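Long-range contact in hypothetical protein (Bacteroides caccae, PDB 4M8R), which is of unknown function but combines an N-terminal Ig-like domain with a WD40-like domain that probably folds as a beta propeller: residues A[10-14]-A[96-101]. Coordinates in Å, arbitrary orientation, origin at the centre of the assembly. Residues are numbered along the deposited sequence.
Sequences KILVT and RASERM
Residues 10-14 run as an irregular N-terminal lead-in to strand 16-18, extended at Ile11 and Val13 but kinked at Leu12 (phi/psi -71/-47°). Residues 96-101 form the tip of the hairpin between strands 88-96 and 99-108: Ala97, at phi/psi 59/-115°, and Ser98 make a two-residue turn resembling type II', closed by Arg96 N to Glu99 O (3.0 Å) and, weakly, by Glu99 N to Arg96 O (3.1 Å). The CA atoms of Leu12 and Met101 lie 6.9 Å apart, the nearest pair. Leu12, chi1 m and chi2 t, points at the hairpin, its CD2 3.9 Å from Glu99 CB and its CD1 4.0 Å from Met101 CB. Arg96 leaves its backbone with chi1 t and reaches back so that NH2 donates to Leu12 O (2.6 Å); Leu12 CB lies over one guanidinium face, while NH1 salt-bridges Asp42. Selenomethionine Met101, chi1 and chi2 both t, sets SE 3.9 Å from Val13 CG2 and 4.2 Å from Ile11 CG2. The CA-to-CB bond of Arg100 points away from residues 10-14; NE salt-bridges Asp45 of the same chain and NH1 hydrogen-bonds Thr233 O of the second subunit. Far from the chain's centre, this is surface packing of an N-terminal segment on a beta-hairpin tip in an Ig-like domain.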
loop_
_atom_site.group_PDB
_atom_site.type_symbol
_atom_site.label_atom_id
_atom_site.label_comp_id
_atom_site.label_asym_id
_atom_site.label_seq_id
_atom_site.Cartn_x
_atom_site.Cartn_y
_atom_site.Cartn_z
ATOM N N LYS A 10 -31.390 15.085 -29.118
ATOM C CA LYS A 10 -31.025 16.248 -28.251
ATOM C C LYS A 10 -29.555 16.656 -28.431
ATOM O O LYS A 10 -28.682 16.244 -27.661
ATOM C CB LYS A 10 -31.322 15.951 -26.770
ATOM C CG LYS A 10 -32.650 16.501 -26.264
ATOM C CD LYS A 10 -33.804 15.529 -26.450
ATOM C CE LYS A 10 -35.071 16.056 -25.795
ATOM N NZ LYS A 10 -36.100 14.993 -25.639
ATOM N N ILE A 11 -29.298 17.454 -29.467
ATOM C CA ILE A 11 -28.010 18.129 -29.642
ATOM C C ILE A 11 -28.053 19.395 -28.791
ATOM O O ILE A 11 -28.947 20.221 -28.960
ATOM C CB ILE A 11 -27.755 18.521 -31.114
ATOM C CG1 ILE A 11 -27.805 17.288 -32.025
ATOM C CG2 ILE A 11 -26.411 19.224 -31.253
ATOM C CD1 ILE A 11 -28.069 17.614 -33.481
ATOM N N LEU A 12 -27.097 19.551 -27.883
ATOM C CA LEU A 12 -27.149 20.643 -26.910
ATOM C C LEU A 12 -26.890 22.009 -27.545
ATOM O O LEU A 12 -27.613 22.972 -27.279
ATOM C CB LEU A 12 -26.152 20.400 -25.776
ATOM C CG LEU A 12 -26.326 19.106 -24.973
ATOM C CD1 LEU A 12 -25.344 19.070 -23.814
ATOM C CD2 LEU A 12 -27.751 18.950 -24.464
ATOM N N VAL A 13 -25.852 22.087 -28.372
ATOM C CA VAL A 13 -25.455 23.339 -29.007
ATOM C C VAL A 13 -24.973 23.076 -30.425
ATOM O O VAL A 13 -24.388 22.032 -30.712
ATOM C CB VAL A 13 -24.348 24.076 -28.207
ATOM C CG1 VAL A 13 -24.899 24.637 -26.902
ATOM C CG2 VAL A 13 -23.159 23.167 -27.928
ATOM N N THR A 14 -25.218 24.040 -31.301
ATOM C CA THR A 14 -24.871 23.921 -32.709
ATOM C C THR A 14 -23.709 24.844 -33.048
ATOM O O THR A 14 -23.446 25.811 -32.320
ATOM C CB THR A 14 -26.079 24.290 -33.574
ATOM O OG1 THR A 14 -26.688 25.475 -33.044
ATOM C CG2 THR A 14 -27.093 23.154 -33.569
ATOM N N ARG A 96 -25.215 19.585 -19.638
ATOM C CA ARG A 96 -26.530 20.157 -19.366
ATOM C C ARG A 96 -27.370 19.145 -18.592
ATOM O O ARG A 96 -28.014 18.281 -19.191
ATOM C CB ARG A 96 -27.223 20.572 -20.677
ATOM C CG ARG A 96 -28.646 21.101 -20.502
ATOM C CD ARG A 96 -28.879 22.422 -21.215
ATOM N NE ARG A 96 -29.066 22.280 -22.659
ATOM C CZ ARG A 96 -28.386 22.929 -23.606
ATOM N NH1 ARG A 96 -27.424 23.800 -23.312
ATOM N NH2 ARG A 96 -28.679 22.700 -24.878
ATOM N N ALA A 97 -27.361 19.269 -17.264
ATOM C CA ALA A 97 -28.054 18.335 -16.368
ATOM C C ALA A 97 -27.521 16.906 -16.564
ATOM O O ALA A 97 -26.348 16.642 -16.295
ATOM C CB ALA A 97 -29.568 18.418 -16.567
ATOM N N SER A 98 -28.364 15.995 -17.040
ATOM C CA SER A 98 -27.921 14.660 -17.445
ATOM C C SER A 98 -26.879 14.711 -18.590
ATOM O O SER A 98 -25.743 14.245 -18.436
ATOM C CB SER A 98 -29.152 13.828 -17.868
ATOM O OG SER A 98 -28.797 12.573 -18.424
ATOM N N GLU A 99 -27.272 15.331 -19.701
ATOM C CA GLU A 99 -26.608 15.166 -21.003
ATOM C C GLU A 99 -25.178 15.708 -21.051
ATOM O O GLU A 99 -24.857 16.688 -20.384
ATOM C CB GLU A 99 -27.412 15.869 -22.113
ATOM C CG GLU A 99 -28.921 15.624 -22.138
ATOM C CD GLU A 99 -29.310 14.276 -22.715
ATOM O OE1 GLU A 99 -28.468 13.353 -22.716
ATOM O OE2 GLU A 99 -30.471 14.142 -23.169
ATOM N N ARG A 100 -24.338 15.057 -21.859
ATOM C CA ARG A 100 -22.990 15.540 -22.172
ATOM C C ARG A 100 -22.759 15.576 -23.684
ATOM O O ARG A 100 -23.258 14.721 -24.419
ATOM C CB ARG A 100 -21.920 14.674 -21.499
ATOM C CG ARG A 100 -21.747 14.970 -20.020
ATOM C CD ARG A 100 -20.565 14.241 -19.400
ATOM N NE ARG A 100 -20.381 14.628 -17.996
ATOM C CZ ARG A 100 -21.092 14.161 -16.963
ATOM N NH1 ARG A 100 -22.062 13.261 -17.137
ATOM N NH2 ARG A 100 -20.831 14.602 -15.733
HETATM N N MSE A 101 -22.023 16.591 -24.135
HETATM C CA MSE A 101 -21.641 16.722 -25.542
HETATM C C MSE A 101 -20.192 17.103 -25.594
HETATM O O MSE A 101 -19.761 18.018 -24.890
HETATM C CB MSE A 101 -22.470 17.802 -26.240
HETATM C CG MSE A 101 -22.341 17.738 -27.758
HETATM SE SE MSE A 101 -23.158 19.326 -28.604
HETATM C CE MSE A 101 -21.929 19.445 -30.141
#